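Local coordinates for aminotransferase (Paracoccus denitrificans, PDB 4GRX), which probably transfers amino groups from omega-amino acids or amines to keto acceptors, as a pyridoxal phosphate-dependent class III aminotransferase, at residues V44-E49 with V54-R59; E49-V54 with F439-A444; G67-V72 with S432-P437. All blocks are in the same frame, centred on the assembly; numbering follows the deposited sequence.

Interaction 1 (V44-E49 with V54-R59); sequences VVTHGE and VDVHGR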
loop_
_atom_site.group_PDB
_atom_site.type_symbol
_atom_site.label_atom_id
_atom_site.label_comp_id
_atom_site.label_asym_id
_atom_site.label_seq_id
_atom_site.Cartn_x
_atom_site.Cartn_y
_atom_site.Cartn_z
ATOM N N VAL A 44 5.860 10.192 -21.934
ATOM C CA VAL A 44 5.342 8.824 -21.869
ATOM C C VAL A 44 6.457 7.843 -22.216
ATOM O O VAL A 44 6.927 7.831 -23.332
ATOM C CB VAL A 44 4.136 8.661 -22.815
ATOM C CG1 VAL A 44 3.447 7.321 -22.614
ATOM C CG2 VAL A 44 3.147 9.806 -22.599
ATOM N N VAL A 45 6.877 7.036 -21.249
ATOM C CA VAL A 45 8.073 6.191 -21.364
ATOM C C VAL A 45 7.726 4.756 -21.788
ATOM O O VAL A 45 6.817 4.123 -21.240
ATOM C CB VAL A 45 8.860 6.174 -20.031
ATOM C CG1 VAL A 45 10.079 5.262 -20.118
ATOM C CG2 VAL A 45 9.299 7.581 -19.677
ATOM N N THR A 46 8.447 4.237 -22.769
ATOM C CA THR A 46 8.122 2.914 -23.268
ATOM C C THR A 46 9.042 1.815 -22.770
ATOM O O THR A 46 8.589 0.689 -22.594
ATOM C CB THR A 46 8.057 2.870 -24.808
ATOM O OG1 THR A 46 9.308 3.295 -25.336
ATOM C CG2 THR A 46 6.969 3.779 -25.316
ATOM N N HIS A 47 10.318 2.139 -22.558
ATOM C CA HIS A 47 11.332 1.173 -22.103
ATOM C C HIS A 47 12.575 1.874 -21.682
ATOM O O HIS A 47 12.611 3.100 -21.642
ATOM C CB HIS A 47 11.684 0.199 -23.211
ATOM C CG HIS A 47 12.283 0.857 -24.417
ATOM N ND1 HIS A 47 11.533 1.482 -25.344
ATOM C CD2 HIS A 47 13.601 0.985 -24.826
ATOM C CE1 HIS A 47 12.330 1.980 -26.307
ATOM N NE2 HIS A 47 13.597 1.675 -25.992
ATOM N N GLY A 48 13.620 1.105 -21.387
ATOM C CA GLY A 48 14.908 1.666 -20.973
ATOM C C GLY A 48 16.090 0.764 -21.299
ATOM O O GLY A 48 15.913 -0.367 -21.731
ATOM N N GLU A 49 17.302 1.274 -21.119
ATOM C CA GLU A 49 18.524 0.495 -21.333
ATOM C C GLU A 49 19.561 0.980 -20.333
ATOM O O GLU A 49 19.971 2.146 -20.356
ATOM C CB GLU A 49 19.070 0.674 -22.746
ATOM C CG GLU A 49 18.121 0.287 -23.867
ATOM C CD GLU A 49 18.607 0.749 -25.235
ATOM O OE1 GLU A 49 19.722 1.320 -25.309
ATOM O OE2 GLU A 49 17.880 0.547 -26.241
ATOM N N VAL A 54 13.625 5.855 -22.480
ATOM C CA VAL A 54 13.336 6.258 -23.862
ATOM C C VAL A 54 11.835 6.482 -23.974
ATOM O O VAL A 54 11.059 5.585 -23.630
ATOM C CB VAL A 54 13.745 5.146 -24.864
ATOM C CG1 VAL A 54 13.366 5.501 -26.292
ATOM C CG2 VAL A 54 15.230 4.854 -24.759
ATOM N N ASP A 55 11.420 7.657 -24.452
ATOM C CA ASP A 55 9.982 7.942 -24.592
ATOM C C ASP A 55 9.384 7.535 -25.941
ATOM O O ASP A 55 10.057 6.945 -26.792
ATOM C CB ASP A 55 9.632 9.395 -24.209
ATOM C CG ASP A 55 10.171 10.434 -25.188
ATOM O OD1 ASP A 55 10.525 10.077 -26.330
ATOM O OD2 ASP A 55 10.218 11.629 -24.811
ATOM N N VAL A 56 8.110 7.856 -26.119
ATOM C CA VAL A 56 7.360 7.455 -27.295
ATOM C C VAL A 56 7.768 8.180 -28.573
ATOM O O VAL A 56 7.454 7.719 -29.677
ATOM C CB VAL A 56 5.866 7.683 -27.079
ATOM C CG1 VAL A 56 5.289 6.579 -26.190
ATOM C CG2 VAL A 56 5.619 9.076 -26.506
ATOM N N HIS A 57 8.446 9.316 -28.429
ATOM C CA HIS A 57 8.961 10.025 -29.587
ATOM C C HIS A 57 10.364 9.598 -29.898
ATOM O O HIS A 57 11.016 10.171 -30.769
ATOM C CB HIS A 57 8.878 11.532 -29.370
ATOM C CG HIS A 57 7.477 12.025 -29.084
ATOM N ND1 HIS A 57 6.474 11.948 -29.995
ATOM C CD2 HIS A 57 6.931 12.622 -27.942
ATOM C CE1 HIS A 57 5.351 12.460 -29.465
ATOM N NE2 HIS A 57 5.634 12.871 -28.202
ATOM N N GLY A 58 10.838 8.577 -29.188
ATOM C CA GLY A 58 12.210 8.100 -29.328
ATOM C C GLY A 58 13.267 8.922 -28.603
ATOM O O GLY A 58 14.470 8.649 -28.741
ATOM N N ARG A 59 12.844 9.926 -27.831
ATOM C CA ARG A 59 13.790 10.767 -27.106
ATOM C C ARG A 59 14.330 10.025 -25.886
ATOM O O ARG A 59 13.575 9.433 -25.128
ATOM C CB ARG A 59 13.159 12.110 -26.723
ATOM C CG ARG A 59 14.166 13.255 -26.631
ATOM C CD ARG A 59 13.551 14.544 -26.092
ATOM N NE ARG A 59 12.757 15.256 -27.100
ATOM C CZ ARG A 59 11.425 15.208 -27.221
ATOM N NH1 ARG A 59 10.673 14.472 -26.392
ATOM N NH2 ARG A 59 10.840 15.914 -28.186
#

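Interaction 2 (E49-V54 with F439-A444); sequences EGPYIV and FILTEA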
loop_
_atom_site.group_PDB
_atom_site.type_symbol
_atom_site.label_atom_id
_atom_site.label_comp_id
_atom_site.label_asym_id
_atom_site.label_seq_id
_atom_site.Cartn_x
_atom_site.Cartn_y
_atom_site.Cartn_z
ATOM N N GLU A 49 17.302 1.274 -21.119
ATOM C CA GLU A 49 18.524 0.495 -21.333
ATOM C C GLU A 49 19.561 0.980 -20.333
ATOM O O GLU A 49 19.971 2.146 -20.356
ATOM C CB GLU A 49 19.070 0.674 -22.746
ATOM C CG GLU A 49 18.121 0.287 -23.867
ATOM C CD GLU A 49 18.607 0.749 -25.235
ATOM O OE1 GLU A 49 19.722 1.320 -25.309
ATOM O OE2 GLU A 49 17.880 0.547 -26.241
ATOM N N GLY A 50 19.992 0.085 -19.459
ATOM C CA GLY A 50 20.886 0.479 -18.401
ATOM C C GLY A 50 20.198 1.588 -17.628
ATOM O O GLY A 50 19.023 1.461 -17.273
ATOM N N PRO A 51 20.919 2.694 -17.380
ATOM C CA PRO A 51 20.368 3.838 -16.649
ATOM C C PRO A 51 19.626 4.833 -17.545
ATOM O O PRO A 51 19.369 5.968 -17.136
ATOM C CB PRO A 51 21.611 4.474 -16.038
ATOM C CG PRO A 51 22.715 4.143 -16.997
ATOM C CD PRO A 51 22.343 2.879 -17.717
ATOM N N TYR A 52 19.267 4.403 -18.749
ATOM C CA TYR A 52 18.546 5.252 -19.697
ATOM C C TYR A 52 17.097 4.851 -19.845
ATOM O O TYR A 52 16.771 3.669 -19.823
ATOM C CB TYR A 52 19.192 5.207 -21.077
ATOM C CG TYR A 52 20.599 5.707 -21.112
ATOM C CD1 TYR A 52 21.671 4.829 -20.949
ATOM C CD2 TYR A 52 20.863 7.054 -21.299
ATOM C CE1 TYR A 52 22.970 5.286 -20.966
ATOM C CE2 TYR A 52 22.157 7.524 -21.320
ATOM C CZ TYR A 52 23.203 6.633 -21.162
ATOM O OH TYR A 52 24.481 7.099 -21.188
ATOM N N ILE A 53 16.242 5.860 -19.988
ATOM C CA ILE A 53 14.855 5.670 -20.400
ATOM C C ILE A 53 14.661 6.315 -21.776
ATOM O O ILE A 53 15.459 7.175 -22.202
ATOM C CB ILE A 53 13.840 6.210 -19.362
ATOM C CG1 ILE A 53 13.931 7.742 -19.240
ATOM C CG2 ILE A 53 14.034 5.525 -18.004
ATOM C CD1 ILE A 53 12.858 8.369 -18.376
ATOM N N VAL A 54 13.625 5.855 -22.480
ATOM C CA VAL A 54 13.336 6.258 -23.862
ATOM C C VAL A 54 11.835 6.482 -23.974
ATOM O O VAL A 54 11.059 5.585 -23.630
ATOM C CB VAL A 54 13.745 5.146 -24.864
ATOM C CG1 VAL A 54 13.366 5.501 -26.292
ATOM C CG2 VAL A 54 15.230 4.854 -24.759
ATOM N N PHE A 439 22.946 2.033 -9.334
ATOM C CA PHE A 439 24.251 1.496 -8.968
ATOM C C PHE A 439 25.064 1.021 -10.185
ATOM O O PHE A 439 26.286 1.090 -10.173
ATOM C CB PHE A 439 24.092 0.366 -7.942
ATOM C CG PHE A 439 23.399 0.774 -6.651
ATOM C CD1 PHE A 439 22.957 -0.203 -5.758
ATOM C CD2 PHE A 439 23.184 2.120 -6.321
ATOM C CE1 PHE A 439 22.332 0.153 -4.568
ATOM C CE2 PHE A 439 22.553 2.479 -5.134
ATOM C CZ PHE A 439 22.128 1.495 -4.254
ATOM N N ILE A 440 24.394 0.563 -11.237
ATOM C CA ILE A 440 25.066 0.082 -12.463
ATOM C C ILE A 440 25.784 1.176 -13.283
ATOM O O ILE A 440 26.246 0.926 -14.410
ATOM C CB ILE A 440 24.092 -0.681 -13.394
ATOM C CG1 ILE A 440 22.970 0.249 -13.885
ATOM C CG2 ILE A 440 23.507 -1.891 -12.678
ATOM C CD1 ILE A 440 22.444 -0.116 -15.255
ATOM N N LEU A 441 25.887 2.370 -12.706
ATOM C CA LEU A 441 26.400 3.554 -13.390
ATOM C C LEU A 441 27.910 3.500 -13.628
ATOM O O LEU A 441 28.682 3.289 -12.680
ATOM C CB LEU A 441 26.060 4.819 -12.596
ATOM C CG LEU A 441 26.244 6.129 -13.361
ATOM C CD1 LEU A 441 24.999 6.437 -14.191
ATOM C CD2 LEU A 441 26.553 7.263 -12.397
ATOM N N THR A 442 28.309 3.729 -14.885
ATOM C CA THR A 442 29.711 3.675 -15.311
ATOM C C THR A 442 30.360 5.062 -15.232
ATOM O O THR A 442 29.668 6.077 -15.317
ATOM C CB THR A 442 29.862 3.133 -16.763
ATOM O OG1 THR A 442 29.422 4.120 -17.714
ATOM C CG2 THR A 442 29.092 1.815 -16.979
ATOM N N GLU A 443 31.684 5.107 -15.085
ATOM C CA GLU A 443 32.414 6.380 -14.988
ATOM C C GLU A 443 32.057 7.351 -16.106
ATOM O O GLU A 443 32.029 8.562 -15.891
ATOM C CB GLU A 443 33.929 6.152 -14.947
ATOM C CG GLU A 443 34.369 5.240 -13.810
ATOM C CD GLU A 443 35.859 4.959 -13.794
ATOM O OE1 GLU A 443 36.607 5.659 -14.505
ATOM O OE2 GLU A 443 36.290 4.039 -13.057
ATOM N N ALA A 444 31.781 6.812 -17.291
ATOM C CA ALA A 444 31.445 7.624 -18.466
ATOM C C ALA A 444 30.049 8.218 -18.313
ATOM O O ALA A 444 29.824 9.395 -18.587
ATOM C CB ALA A 444 31.545 6.797 -19.740
#

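Interaction 3 (G67-V72 with S432-P437); sequences GLWNMV and SIVLCP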
loop_
_atom_site.group_PDB
_atom_site.type_symbol
_atom_site.label_atom_id
_atom_site.label_comp_id
_atom_site.label_asym_id
_atom_site.label_seq_id
_atom_site.Cartn_x
_atom_site.Cartn_y
_atom_site.Cartn_z
ATOM N N GLY A 67 14.909 6.310 -11.566
ATOM C CA GLY A 67 13.462 6.447 -11.590
ATOM C C GLY A 67 13.076 7.130 -10.293
ATOM O O GLY A 67 13.038 8.357 -10.203
ATOM N N LEU A 68 12.851 6.329 -9.259
ATOM C CA LEU A 68 12.455 6.864 -7.974
ATOM C C LEU A 68 13.254 6.259 -6.829
ATOM O O LEU A 68 12.688 5.635 -5.948
ATOM C CB LEU A 68 10.974 6.619 -7.789
ATOM C CG LEU A 68 10.187 7.595 -6.935
ATOM C CD1 LEU A 68 10.703 9.018 -7.065
ATOM C CD2 LEU A 68 8.727 7.478 -7.334
ATOM N N TRP A 69 14.572 6.473 -6.848
ATOM C CA TRP A 69 15.542 5.862 -5.904
ATOM C C TRP A 69 15.721 4.374 -6.057
ATOM O O TRP A 69 16.741 3.834 -5.650
ATOM C CB TRP A 69 15.209 6.141 -4.431
ATOM C CG TRP A 69 14.876 7.565 -4.086
ATOM C CD1 TRP A 69 13.641 8.196 -4.193
ATOM C CD2 TRP A 69 15.776 8.582 -3.519
ATOM N NE1 TRP A 69 13.715 9.497 -3.753
ATOM C CE2 TRP A 69 14.965 9.795 -3.343
ATOM C CE3 TRP A 69 17.112 8.611 -3.161
ATOM C CZ2 TRP A 69 15.497 10.970 -2.830
ATOM C CZ3 TRP A 69 17.639 9.804 -2.647
ATOM C CH2 TRP A 69 16.850 10.952 -2.486
ATOM N N ASN A 70 14.737 3.705 -6.641
ATOM C CA ASN A 70 14.605 2.254 -6.552
ATOM C C ASN A 70 15.177 1.413 -7.708
ATOM O O ASN A 70 15.460 0.226 -7.526
ATOM C CB ASN A 70 13.127 1.894 -6.332
ATOM C CG ASN A 70 12.220 2.392 -7.452
ATOM O OD1 ASN A 70 12.573 3.289 -8.211
ATOM N ND2 ASN A 70 11.037 1.814 -7.544
ATOM N N MET A 71 15.332 1.998 -8.893
ATOM C CA MET A 71 15.824 1.199 -10.042
ATOM C C MET A 71 17.360 1.058 -10.074
ATOM O O MET A 71 18.004 1.301 -11.095
ATOM C CB MET A 71 15.316 1.763 -11.374
ATOM C CG MET A 71 13.848 2.111 -11.378
ATOM S SD MET A 71 12.852 0.747 -11.962
ATOM C CE MET A 71 11.355 1.188 -11.060
ATOM N N VAL A 72 17.931 0.642 -8.956
ATOM C CA VAL A 72 19.384 0.583 -8.799
ATOM C C VAL A 72 20.090 -0.322 -9.813
ATOM O O VAL A 72 21.277 -0.145 -10.083
ATOM C CB VAL A 72 19.762 0.173 -7.366
ATOM C CG1 VAL A 72 19.122 1.143 -6.374
ATOM C CG2 VAL A 72 19.322 -1.261 -7.098
ATOM N N SER A 432 16.847 21.837 -3.457
ATOM C CA SER A 432 17.862 20.792 -3.321
ATOM C C SER A 432 17.914 19.965 -4.597
ATOM O O SER A 432 17.008 19.156 -4.849
ATOM C CB SER A 432 17.523 19.867 -2.139
ATOM O OG SER A 432 17.530 20.563 -0.906
ATOM N N ILE A 433 18.954 20.176 -5.405
ATOM C CA ILE A 433 19.182 19.391 -6.620
ATOM C C ILE A 433 19.739 18.015 -6.252
ATOM O O ILE A 433 20.886 17.886 -5.807
ATOM C CB ILE A 433 20.166 20.103 -7.551
ATOM C CG1 ILE A 433 19.721 21.549 -7.768
ATOM C CG2 ILE A 433 20.317 19.342 -8.868
ATOM C CD1 ILE A 433 20.864 22.539 -7.755
ATOM N N VAL A 434 18.922 16.987 -6.451
ATOM C CA VAL A 434 19.221 15.645 -5.976
ATOM C C VAL A 434 19.736 14.758 -7.097
ATOM O O VAL A 434 19.262 14.808 -8.231
ATOM C CB VAL A 434 17.976 15.018 -5.324
ATOM C CG1 VAL A 434 18.194 13.557 -4.989
ATOM C CG2 VAL A 434 17.609 15.783 -4.070
ATOM N N LEU A 435 20.726 13.946 -6.767
ATOM C CA LEU A 435 21.277 12.991 -7.695
ATOM C C LEU A 435 21.348 11.657 -6.976
ATOM O O LEU A 435 21.978 11.541 -5.900
ATOM C CB LEU A 435 22.658 13.447 -8.141
ATOM C CG LEU A 435 22.778 14.678 -9.045
ATOM C CD1 LEU A 435 24.249 14.969 -9.323
ATOM C CD2 LEU A 435 22.012 14.506 -10.359
ATOM N N CYS A 436 20.657 10.665 -7.532
ATOM C CA CYS A 436 20.638 9.315 -6.967
ATOM C C CYS A 436 20.535 8.259 -8.068
ATOM O O CYS A 436 19.541 7.518 -8.142
ATOM C CB CYS A 436 19.517 9.158 -5.919
ATOM S SG CYS A 436 17.828 9.453 -6.510
ATOM N N PRO A 437 21.581 8.177 -8.920
ATOM C CA PRO A 437 21.573 7.319 -10.111
ATOM C C PRO A 437 21.582 5.819 -9.769
ATOM O O PRO A 437 21.915 5.453 -8.642
ATOM C CB PRO A 437 22.879 7.702 -10.838
ATOM C CG PRO A 437 23.658 8.575 -9.904
ATOM C CD PRO A 437 22.934 8.671 -8.604
#

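Interaction 1 (V44-E49 with V54-R59)
Val54 lies across the ring of His47, and their backbones join two antiparallel strands. From CB outward, the valine meets the imidazole with every side-chain atom. Val54 CB sits over one face of the ring, offset toward the rim, 3.7 Å from His47 NE2. Val54 CG1 reaches His47 CE1 at 3.7 Å. Val54 CG2 comes to 3.8 Å from His47 NE2. The result is a CH-pi contact. His47 turns its ring to this position with CG between the backbone N and the carbonyl carbon (chi1 62°). The ring is also tied to its own strand, where His47 ND1 and Thr46 OG1 are 2.9 Å apart in a hydrogen bond. With an alanine in place of His47 the imidazole is gone, which would probably strip this aromatic cover from Val54 and leave Thr46 OG1 without this partner.

Two backbone bonds are made by Val54. Thr46 N donates to Val54 O at 3.1 Å, nearly straight at 166° and in the carbonyl plane. Val54 N donates to His47 O, also at 3.1 Å. Farther along, the bond from Val56 N to Val44 O is weak. Thr46 CG2 meets Val56 CG1 at 3.4 Å, and the Val56 methyls also lie against Val44. Trp19 of helix 19-26 touches both of these valines.

The register slips by one residue between the Val45-Asp55 and His47-Val54 pairs. Asp55 then begins a type I turn. Its OD1 accepts Arg59 N from above the carboxylate plane, and its OD2 bonds to Tyr61 OH. The motif is a beta hairpin with a beta bulge. Its 43-49 strand is outermost in the chain's four-stranded sheet, and Val44 and Val45 continue that sheet by a parallel ladder into the second subunit.

Interaction 2 (E49-V54 with F439-A444)
Ile440 presses its end methyl against Gly50 at the tip of a beta hairpin. The tip is a type II' beta turn, Glu49 to Tyr52, closed by backbone bonds in both directions between those two residues. On the other side is the loop that leads into helix 443-463. No hydrogen bond crosses the contact, which is van der Waals packing of side chains on the turn.

The tight part gathers round one atom. Ile440 CD1 lies 3.6 Å from Gly50 CA and 3.7 Å from Gly50 C. Ile440 CD1 also reaches Pro51 N at 3.8 Å and Pro51 CD at 3.9 Å, where the two side chains cross. Ile440 CG1 stands between its backbone N and carbonyl carbon (chi1 63°), and chi2 of 150° extends CD1 onward to the turn. Gly50 has a positive phi of 57°. A CB on it would run into the ring of Pro51, so the turn presents bare backbone to the isoleucine.

The other part is looser. Leu441 comes to Pro51 by the end of its side chain alone, although both residues are buried. Beyond them the loop turns outward, and Thr442 and Glu443 are exposed. Thr442 is the N-cap of helix 443-463. Its side chain caps a backbone N of the first turn, and its own N bonds to Gln445 OE1.

Each side has its own supports. Gly50 N bonds to Asp76 OD1, and Asn360 ND2 holds the carbonyl oxygens of Phe439 and Leu441. Tyr52 links the hairpin to helix 443-463 through its OH, bonded to Glu448 OE1. At the loose end of the contact, Leu441 CD1 stops 4.3 Å from Pro51 CG.

Interaction 3 (G67-V72 with S432-P437)
A cysteine sulfur sits over the face of a tryptophan ring: Cys436 SG is 3.8 Å from the centroid of the six-membered ring of Trp69, 24° off its normal. This is a sulfur-aromatic contact. The sulfur is offset toward the rim. Trp69 CE3 is the nearest ring atom to Cys436 SG, at 3.5 Å, and Cys436 CB lies 3.7 Å from Trp69 CE3. Cys436 points its CB at the loop, with SG between the backbone N and the carbonyl carbon (chi1 60°), which sets the sulfur over the ring.

The far end of the indole meets the strand. Val434 CG1 approaches Trp69 CH2 obliquely at 3.9 Å, and the two side chains cross at about a right angle. Trp69 itself has a positive phi of 68°, uncommon for a residue other than glycine. Its CB starts away from the strand, but the long ring system reaches back to it.

All three touching residues are buried, and no hydrogen bond joins the segments directly. Arg276 bridges them instead: NH2 bonds to Trp69 O and NH1 to Pro437 O. Met390 and Ile271 also pack on the indole.

The arrangement joins the loop after strand 60-63 to the end of strand 432-435, an outermost strand, within this chain, of a three-stranded antiparallel sheet. It lies beside the ligand pocket of this class III aminotransferase, the Trp69 side chain about 5 Å from the bound delta-amino valeric acid.

Interactions 1 and 2 share the hairpin of strands 43-49 and 52-55. Interaction 1 takes its paired strands, interaction 2 its turn, and their centres are 14 Å apart. They also touch directly, Val45 CG2 to Ile53 CD1 at 3.9 Å. Interactions 2 and 3 use the two ends of one run of chain, from strand 432-435 to helix 443-463. They meet where Phe439 CB lies 3.6 Å from Val72 O. Interactions 1 and 3 do not touch, with nearest atoms about 9 Å apart, but both pack on the second subunit. Interaction 3 lies by the ligand pocket, a pocket that includes Lys297, the lysine modified with pyridoxal phosphate.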